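Local coordinates for protein phospho-2-dehydro-3-deoxyheptonate aldolase (Francisella tularensis, PDB 3TQK) that probably catalyses the stereospecific condensation of phosphoenolpyruvate with D-erythrose 4-phosphate to form DAHP, the first step of chorismate biosynthesis, at residues H205-T210 against T215-T220; L142-P147 against S166-E171; T71-Q76 against I84-R89. All coordinates share one frame; numbering follows the deposited sequence.

The three contacts show how a (beta/alpha)8 barrel combines a core helix-strand interface with a contact at the barrel's edge and an extra hairpin that meets the second subunit. Contact 3 belongs to the barrel itself: helix 63-80 packs on strand 84-89, and the Met88 side chain lies about 13 Å from the bound manganese ion. Contact 2 joins the loop after strand 137-140 to helix 167-173, with the Leu142 side chain about 11 Å from the manganese. Contact 1 is a beta hairpin whose centre lies 11 Å from that of contact 2; Thr209 OG1 meets Val144 O at 2.7 Å, a probable hydrogen bond. Contacts 1 and 2 both touch the second subunit, whereas contact 3, across the chain's centre, touches no other chain.

Contact 1: residues H205-T210 against T215-T220; sequences HFLSTT and TAIFAT
Phe206 and Phe218 form a hydrogen-bonded pair in an antiparallel beta hairpin that is added to the barrel. Their backbones exchange two hydrogen bonds, Phe218 N to Phe206 O at 2.8 Å among them, and Ser208 and Ala216 exchange two more. On the face carrying both phenylalanines, Ser208 CB sits over one face of the Phe218 ring, a CH-pi contact 3.9 Å from its centroid, while the Phe206 ring takes Thr220 CG2 at its edge, CE1 to CG2 3.5 Å. The first torsion of Phe206 (78°) sets CG between the backbone N and the carbonyl carbon, and the ring end swings toward the partner strand. The other face holds Leu207 CD2 against Ile217 CG1 at 3.8 Å, and there Ala219 CB rests over one face of the His205 ring, 3.8 Å from the centroid, in a second CH-pi contact. Farther out, Phe206 also packs on Val168 and Glu171 of helix 167-173. Residues 217-220 pair antiparallel with a strand of the second subunit, extending the sheet across the interface. His205 lies at that boundary: its ring stacks with Tyr114 of the second subunit, and its NE2 is hydrogen-bonded to Lys11 NZ of that subunit.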
loop_
_atom_site.group_PDB
_atom_site.type_symbol
_atom_site.label_atom_id
_atom_site.label_comp_id
_atom_site.label_asym_id
_atom_site.label_seq_id
_atom_site.Cartn_x
_atom_site.Cartn_y
_atom_site.Cartn_z
ATOM N N HIS A 205 6.879 13.043 8.590
ATOM C CA HIS A 205 7.253 12.238 9.740
ATOM C C HIS A 205 6.514 10.908 9.599
ATOM O O HIS A 205 5.300 10.891 9.435
ATOM C CB HIS A 205 6.862 12.933 11.046
ATOM C CG HIS A 205 7.801 14.022 11.466
ATOM N ND1 HIS A 205 7.963 15.187 10.745
ATOM C CD2 HIS A 205 8.605 14.136 12.550
ATOM C CE1 HIS A 205 8.835 15.967 11.360
ATOM N NE2 HIS A 205 9.229 15.359 12.465
ATOM N N PHE A 206 7.244 9.798 9.628
ATOM C CA PHE A 206 6.614 8.477 9.536
ATOM C C PHE A 206 7.425 7.406 10.238
ATOM O O PHE A 206 8.599 7.597 10.513
ATOM C CB PHE A 206 6.384 8.093 8.075
ATOM C CG PHE A 206 7.619 7.600 7.342
ATOM C CD1 PHE A 206 8.639 8.462 6.992
ATOM C CD2 PHE A 206 7.718 6.281 6.948
ATOM C CE1 PHE A 206 9.746 8.003 6.295
ATOM C CE2 PHE A 206 8.807 5.826 6.243
ATOM C CZ PHE A 206 9.825 6.689 5.923
ATOM N N LEU A 207 6.779 6.276 10.514
ATOM C CA LEU A 207 7.410 5.165 11.177
ATOM C C LEU A 207 8.143 4.277 10.175
ATOM O O LEU A 207 7.577 3.882 9.140
ATOM C CB LEU A 207 6.363 4.384 11.943
ATOM C CG LEU A 207 5.629 5.217 12.996
ATOM C CD1 LEU A 207 4.439 4.437 13.554
ATOM C CD2 LEU A 207 6.576 5.663 14.106
ATOM N N SER A 208 9.410 3.990 10.472
ATOM C CA SER A 208 10.251 3.170 9.609
ATOM C C SER A 208 11.202 2.397 10.492
ATOM O O SER A 208 10.948 2.253 11.687
ATOM C CB SER A 208 11.025 4.031 8.611
ATOM O OG SER A 208 11.601 3.231 7.575
ATOM N N THR A 209 12.282 1.885 9.910
ATOM C CA THR A 209 13.231 1.068 10.649
ATOM C C THR A 209 14.666 1.526 10.388
ATOM O O THR A 209 14.966 2.079 9.325
ATOM C CB THR A 209 13.073 -0.464 10.331
ATOM O OG1 THR A 209 13.367 -0.721 8.949
ATOM C CG2 THR A 209 11.643 -0.945 10.653
ATOM N N THR A 210 15.531 1.304 11.376
ATOM C CA THR A 210 16.928 1.703 11.324
ATOM C C THR A 210 17.815 0.576 10.796
ATOM O O THR A 210 17.388 -0.566 10.653
ATOM C CB THR A 210 17.445 2.036 12.729
ATOM O OG1 THR A 210 17.452 0.834 13.505
ATOM C CG2 THR A 210 16.584 3.104 13.420
ATOM N N THR A 215 12.752 -0.045 15.292
ATOM C CA THR A 215 11.745 0.868 14.785
ATOM C C THR A 215 12.141 2.280 15.226
ATOM O O THR A 215 12.850 2.435 16.214
ATOM C CB THR A 215 10.319 0.530 15.298
ATOM O OG1 THR A 215 10.316 0.470 16.725
ATOM C CG2 THR A 215 9.822 -0.809 14.748
ATOM N N ALA A 216 11.695 3.290 14.484
ATOM C CA ALA A 216 12.042 4.684 14.747
ATOM C C ALA A 216 11.098 5.605 14.012
ATOM O O ALA A 216 10.441 5.181 13.059
ATOM C CB ALA A 216 13.471 4.973 14.291
ATOM N N ILE A 217 11.047 6.868 14.440
ATOM C CA ILE A 217 10.365 7.916 13.679
ATOM C C ILE A 217 11.384 8.531 12.713
ATOM O O ILE A 217 12.505 8.856 13.121
ATOM C CB ILE A 217 9.808 9.016 14.610
ATOM C CG1 ILE A 217 8.712 8.460 15.519
ATOM C CG2 ILE A 217 9.279 10.211 13.814
ATOM C CD1 ILE A 217 8.451 9.336 16.757
ATOM N N PHE A 218 11.009 8.677 11.443
ATOM C CA PHE A 218 11.869 9.314 10.448
ATOM C C PHE A 218 11.254 10.654 10.008
ATOM O O PHE A 218 10.102 10.692 9.587
ATOM C CB PHE A 218 12.031 8.411 9.219
ATOM C CG PHE A 218 13.096 7.333 9.343
ATOM C CD1 PHE A 218 13.545 6.871 10.564
ATOM C CD2 PHE A 218 13.607 6.747 8.188
ATOM C CE1 PHE A 218 14.519 5.867 10.646
ATOM C CE2 PHE A 218 14.566 5.743 8.250
ATOM C CZ PHE A 218 15.025 5.302 9.505
ATOM N N ALA A 219 12.014 11.742 10.140
ATOM C CA ALA A 219 11.660 13.028 9.562
ATOM C C ALA A 219 12.392 13.176 8.242
ATOM O O ALA A 219 13.625 13.242 8.217
ATOM C CB ALA A 219 12.028 14.199 10.512
ATOM N N THR A 220 11.638 13.233 7.150
ATOM C CA THR A 220 12.224 13.319 5.825
ATOM C C THR A 220 12.267 14.743 5.313
ATOM O O THR A 220 11.612 15.634 5.856
ATOM C CB THR A 220 11.464 12.457 4.805
ATOM O OG1 THR A 220 10.187 13.041 4.525
ATOM C CG2 THR A 220 11.296 11.037 5.316
#

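Contact 2: residues L142-P147 against S166-E171; sequences LDVITP and SQVHRE
His169 reaches from the first turn of helix 167-173 to the backbone of Leu142, tying the helix to the loop that follows strand 137-140 of the TIM (beta/alpha)8 barrel. The apolar part of the contact is small and tight, Val144 CG1 meeting Val168 CG1 at 3.4 Å, closer than usual van der Waals separation, with the two side chains crossing at about a right angle. The polar link across the contact is one hydrogen bond, from His169 NE2 to Leu142 O at 2.8 Å, with an N-H...O angle of 164°. The oxygen lies close to the imidazole plane, yet the nitrogen stands well above the carbonyl plane, 59° out of it. With CG anti to its own carbonyl carbon (chi1 -70°), the ring projects toward the loop. A second set of polar bonds shapes the loop itself: Asp143 OD1 accepts from Ile145 N in an Asx turn, and also from Thr146 N and Thr146 OG1, so three donors grip a single carboxylate oxygen. On the helix side, hydrogen bonds at both ring nitrogens hold the rotation of the imidazole, for Ser166 OG lies in the ring plane, 2.7 Å from His169 ND1.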
loop_
_atom_site.group_PDB
_atom_site.type_symbol
_atom_site.label_atom_id
_atom_site.label_comp_id
_atom_site.label_asym_id
_atom_site.label_seq_id
_atom_site.Cartn_x
_atom_site.Cartn_y
_atom_site.Cartn_z
ATOM N N LEU A 142 9.710 -1.666 -1.712
ATOM C CA LEU A 142 8.507 -2.455 -1.394
ATOM C C LEU A 142 7.866 -2.154 -0.029
ATOM O O LEU A 142 6.637 -2.250 0.116
ATOM C CB LEU A 142 8.895 -3.938 -1.402
ATOM C CG LEU A 142 9.478 -4.524 -2.693
ATOM C CD1 LEU A 142 10.281 -5.799 -2.435
ATOM C CD2 LEU A 142 8.316 -4.764 -3.656
ATOM N N ASP A 143 8.699 -1.813 0.965
ATOM C CA ASP A 143 8.246 -1.666 2.358
ATOM C C ASP A 143 9.249 -0.848 3.179
ATOM O O ASP A 143 10.204 -0.317 2.610
ATOM C CB ASP A 143 8.017 -3.047 2.959
ATOM C CG ASP A 143 9.311 -3.797 3.242
ATOM O OD1 ASP A 143 10.384 -3.320 2.879
ATOM O OD2 ASP A 143 9.260 -4.875 3.861
ATOM N N VAL A 144 9.048 -0.726 4.497
ATOM C CA VAL A 144 9.926 0.119 5.325
ATOM C C VAL A 144 11.095 -0.637 5.956
ATOM O O VAL A 144 11.834 -0.073 6.772
ATOM C CB VAL A 144 9.129 0.864 6.443
ATOM C CG1 VAL A 144 8.045 1.752 5.829
ATOM C CG2 VAL A 144 8.534 -0.103 7.471
ATOM N N ILE A 145 11.279 -1.901 5.574
ATOM C CA ILE A 145 12.296 -2.753 6.193
ATOM C C ILE A 145 13.420 -3.078 5.197
ATOM O O ILE A 145 14.591 -2.845 5.493
ATOM C CB ILE A 145 11.650 -4.037 6.793
ATOM C CG1 ILE A 145 10.747 -3.648 7.976
ATOM C CG2 ILE A 145 12.698 -5.015 7.263
ATOM C CD1 ILE A 145 9.869 -4.794 8.546
ATOM N N THR A 146 13.067 -3.578 4.013
ATOM C CA THR A 146 14.068 -4.033 3.043
ATOM C C THR A 146 15.006 -2.937 2.538
ATOM O O THR A 146 16.186 -3.198 2.336
ATOM C CB THR A 146 13.432 -4.781 1.830
ATOM O OG1 THR A 146 12.496 -3.927 1.157
ATOM C CG2 THR A 146 12.703 -6.055 2.291
ATOM N N PRO A 147 14.513 -1.702 2.353
ATOM C CA PRO A 147 15.407 -0.695 1.778
ATOM C C PRO A 147 16.691 -0.402 2.534
ATOM O O PRO A 147 17.687 -0.046 1.915
ATOM C CB PRO A 147 14.535 0.559 1.748
ATOM C CG PRO A 147 13.156 0.042 1.661
ATOM C CD PRO A 147 13.152 -1.160 2.533
ATOM N N SER A 166 -0.578 4.292 -1.692
ATOM C CA SER A 166 -0.244 3.894 -0.328
ATOM C C SER A 166 0.537 4.996 0.374
ATOM O O SER A 166 1.597 5.398 -0.076
ATOM C CB SER A 166 0.591 2.618 -0.346
ATOM O OG SER A 166 1.056 2.281 0.934
ATOM N N GLN A 167 0.015 5.447 1.501
ATOM C CA GLN A 167 0.576 6.583 2.212
ATOM C C GLN A 167 2.031 6.356 2.652
ATOM O O GLN A 167 2.877 7.253 2.497
ATOM C CB GLN A 167 -0.309 6.927 3.408
ATOM C CG GLN A 167 0.154 8.142 4.226
ATOM C CD GLN A 167 0.268 9.429 3.420
ATOM O OE1 GLN A 167 1.144 10.254 3.690
ATOM N NE2 GLN A 167 -0.606 9.607 2.436
ATOM N N VAL A 168 2.339 5.179 3.184
ATOM C CA VAL A 168 3.690 4.949 3.706
ATOM C C VAL A 168 4.697 4.868 2.556
ATOM O O VAL A 168 5.869 5.183 2.744
ATOM C CB VAL A 168 3.792 3.696 4.624
ATOM C CG1 VAL A 168 5.218 3.570 5.233
ATOM C CG2 VAL A 168 2.765 3.784 5.763
ATOM N N HIS A 169 4.229 4.478 1.369
ATOM C CA HIS A 169 5.099 4.427 0.201
ATOM C C HIS A 169 5.478 5.820 -0.323
ATOM O O HIS A 169 6.631 6.050 -0.706
ATOM C CB HIS A 169 4.493 3.536 -0.884
ATOM C CG HIS A 169 4.515 2.088 -0.509
ATOM N ND1 HIS A 169 3.545 1.513 0.287
ATOM C CD2 HIS A 169 5.441 1.125 -0.736
ATOM C CE1 HIS A 169 3.851 0.241 0.490
ATOM N NE2 HIS A 169 4.995 -0.019 -0.120
ATOM N N ARG A 170 4.524 6.749 -0.305
ATOM C CA ARG A 170 4.829 8.144 -0.613
ATOM C C ARG A 170 5.800 8.704 0.444
ATOM O O ARG A 170 6.796 9.340 0.120
ATOM C CB ARG A 170 3.538 8.956 -0.679
ATOM C CG ARG A 170 2.585 8.483 -1.766
ATOM C CD ARG A 170 1.156 8.980 -1.554
ATOM N NE ARG A 170 0.322 8.685 -2.723
ATOM C CZ ARG A 170 -0.771 9.353 -3.069
ATOM N NH1 ARG A 170 -1.211 10.352 -2.327
ATOM N NH2 ARG A 170 -1.446 9.009 -4.156
ATOM N N GLU A 171 5.546 8.406 1.706
ATOM C CA GLU A 171 6.420 8.865 2.790
ATOM C C GLU A 171 7.832 8.302 2.677
ATOM O O GLU A 171 8.831 9.024 2.834
ATOM C CB GLU A 171 5.815 8.453 4.118
ATOM C CG GLU A 171 4.484 9.160 4.405
ATOM C CD GLU A 171 3.736 8.578 5.573
ATOM O OE1 GLU A 171 3.992 7.426 5.979
ATOM O OE2 GLU A 171 2.871 9.287 6.095
#

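Contact 3: residues T71-Q76 against I84-R89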
loop_
_atom_site.group_PDB
_atom_site.type_symbol
_atom_site.label_atom_id
_atom_site.label_comp_id
_atom_site.label_asym_id
_atom_site.label_seq_id
_atom_site.Cartn_x
_atom_site.Cartn_y
_atom_site.Cartn_z
ATOM N N THR A 71 27.238 -8.194 -17.533
ATOM C CA THR A 71 28.445 -8.119 -18.337
ATOM C C THR A 71 28.126 -7.711 -19.775
ATOM O O THR A 71 28.754 -6.809 -20.330
ATOM C CB THR A 71 29.183 -9.469 -18.345
ATOM O OG1 THR A 71 29.350 -9.918 -16.991
ATOM C CG2 THR A 71 30.545 -9.347 -19.049
ATOM N N LYS A 72 27.143 -8.380 -20.364
ATOM C CA LYS A 72 26.704 -8.056 -21.711
ATOM C C LYS A 72 26.176 -6.627 -21.777
ATOM O O LYS A 72 26.484 -5.901 -22.705
ATOM C CB LYS A 72 25.639 -9.048 -22.200
ATOM C CG LYS A 72 26.215 -10.372 -22.738
ATOM C CD LYS A 72 25.104 -11.360 -23.154
ATOM C CE LYS A 72 25.366 -11.975 -24.537
ATOM N NZ LYS A 72 26.694 -12.647 -24.643
ATOM N N LEU A 73 25.390 -6.224 -20.786
ATOM C CA LEU A 73 24.848 -4.868 -20.762
ATOM C C LEU A 73 25.968 -3.825 -20.646
ATOM O O LEU A 73 25.991 -2.851 -21.387
ATOM C CB LEU A 73 23.836 -4.713 -19.620
ATOM C CG LEU A 73 22.931 -3.484 -19.677
ATOM C CD1 LEU A 73 21.985 -3.547 -20.870
ATOM C CD2 LEU A 73 22.163 -3.351 -18.390
ATOM N N LYS A 74 26.907 -4.047 -19.733
ATOM C CA LYS A 74 27.993 -3.103 -19.514
ATOM C C LYS A 74 28.786 -2.908 -20.806
ATOM O O LYS A 74 29.267 -1.825 -21.068
ATOM C CB LYS A 74 28.877 -3.545 -18.338
ATOM C CG LYS A 74 30.077 -2.651 -18.012
ATOM C CD LYS A 74 29.660 -1.261 -17.511
ATOM C CE LYS A 74 30.869 -0.339 -17.333
ATOM N NZ LYS A 74 30.439 1.086 -17.171
ATOM N N GLU A 75 28.861 -3.940 -21.634
ATOM C CA GLU A 75 29.558 -3.864 -22.911
ATOM C C GLU A 75 28.905 -2.886 -23.870
ATOM O O GLU A 75 29.587 -2.304 -24.703
ATOM C CB GLU A 75 29.605 -5.235 -23.598
ATOM C CG GLU A 75 30.759 -6.128 -23.201
ATOM C CD GLU A 75 30.859 -7.370 -24.098
ATOM O OE1 GLU A 75 31.906 -7.544 -24.765
ATOM O OE2 GLU A 75 29.884 -8.155 -24.142
ATOM N N GLN A 76 27.591 -2.733 -23.774
ATOM C CA GLN A 76 26.858 -1.846 -24.665
ATOM C C GLN A 76 26.936 -0.387 -24.246
ATOM O O GLN A 76 26.673 0.507 -25.060
ATOM C CB GLN A 76 25.384 -2.237 -24.704
ATOM C CG GLN A 76 25.132 -3.618 -25.242
ATOM C CD GLN A 76 25.579 -3.757 -26.672
ATOM O OE1 GLN A 76 25.243 -2.932 -27.521
ATOM N NE2 GLN A 76 26.347 -4.795 -26.948
ATOM N N ILE A 84 22.129 7.781 -24.239
ATOM C CA ILE A 84 21.298 6.948 -23.380
ATOM C C ILE A 84 21.980 6.733 -22.039
ATOM O O ILE A 84 23.179 6.490 -21.999
ATOM C CB ILE A 84 21.122 5.572 -24.058
ATOM C CG1 ILE A 84 19.953 5.585 -25.026
ATOM C CG2 ILE A 84 20.873 4.486 -23.064
ATOM C CD1 ILE A 84 19.878 4.269 -25.808
ATOM N N LEU A 85 21.223 6.820 -20.948
ATOM C CA LEU A 85 21.713 6.384 -19.641
ATOM C C LEU A 85 21.094 5.019 -19.347
ATOM O O LEU A 85 19.875 4.913 -19.190
ATOM C CB LEU A 85 21.351 7.378 -18.541
ATOM C CG LEU A 85 21.817 7.013 -17.124
ATOM C CD1 LEU A 85 23.349 6.918 -17.034
ATOM C CD2 LEU A 85 21.286 8.006 -16.091
ATOM N N ILE A 86 21.934 3.983 -19.306
ATOM C CA ILE A 86 21.489 2.617 -19.063
ATOM C C ILE A 86 21.556 2.340 -17.580
ATOM O O ILE A 86 22.595 2.559 -16.943
ATOM C CB ILE A 86 22.339 1.574 -19.822
ATOM C CG1 ILE A 86 22.071 1.670 -21.326
ATOM C CG2 ILE A 86 22.000 0.169 -19.349
ATOM C CD1 ILE A 86 23.079 0.974 -22.179
ATOM N N ILE A 87 20.425 1.896 -17.036
ATOM C CA ILE A 87 20.313 1.517 -15.636
ATOM C C ILE A 87 19.785 0.099 -15.599
ATOM O O ILE A 87 18.757 -0.193 -16.200
ATOM C CB ILE A 87 19.329 2.414 -14.872
ATOM C CG1 ILE A 87 19.786 3.876 -14.932
ATOM C CG2 ILE A 87 19.215 1.933 -13.410
ATOM C CD1 ILE A 87 18.837 4.828 -14.260
HETATM N N MSE A 88 20.489 -0.791 -14.920
HETATM C CA MSE A 88 20.047 -2.172 -14.906
HETATM C C MSE A 88 18.955 -2.442 -13.896
HETATM O O MSE A 88 19.066 -2.088 -12.727
HETATM C CB MSE A 88 21.148 -3.153 -14.608
HETATM C CG MSE A 88 20.532 -4.555 -14.547
HETATM SE SE MSE A 88 21.806 -5.832 -14.822
HETATM C CE MSE A 88 20.890 -7.485 -14.258
ATOM N N ARG A 89 17.941 -3.148 -14.373
ATOM C CA ARG A 89 16.778 -3.511 -13.593
ATOM C C ARG A 89 17.122 -4.716 -12.722
ATOM O O ARG A 89 17.443 -5.800 -13.230
ATOM C CB ARG A 89 15.648 -3.830 -14.571
ATOM C CG ARG A 89 14.311 -4.129 -13.980
ATOM C CD ARG A 89 13.402 -4.760 -15.041
ATOM N NE ARG A 89 12.309 -5.427 -14.357
ATOM C CZ ARG A 89 11.170 -4.847 -14.000
ATOM N NH1 ARG A 89 10.922 -3.587 -14.317
ATOM N NH2 ARG A 89 10.257 -5.550 -13.334
#
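Leu73 is the residue of helix segment 71-76 that enters the contact with strand 84-89, and it shows how one leucine can carry the contact between a barrel helix and the strand after it. Just before it, Thr71 and Lys72 lie on the exposed side of the helix, where Thr71 OG1 bonds the backbone oxygen of Ile67 one turn back. Leu73 then points its CB toward the strand. Its CG stands opposite the backbone nitrogen (chi1 -165°), which carries the isobutyl group outward to the sheet. CD2 touches two strand residues, Ile86 at CG2, 3.7 Å away, and Met88 (modelled as selenomethionine) at CB, 3.9 Å away. CD1 also meets Ile86 CG2, at 4.0 Å, so the gamma methyl of the isoleucine lies against the whole forked end of the leucine. Ile86 and Met88, two apart on the strand, both face the helix, while Ile87 between them turns away. No hydrogen bond links the two segments, whose contact is apolar. Val55 of strand 51-56 meets both Leu73 and Ile86, and Leu135 covers Leu73 further. Next in sequence, Lys74 points away from the strand. Gln76 directs its CB at the strand, but its end leads off to Lys79 and to Phe327 and Val331 of helix 327-344. Strand 51-56, helix 63-80 and strand 84-89 form a beta-alpha-beta crossover, the arrangement from which the TIM barrel is built by repetition.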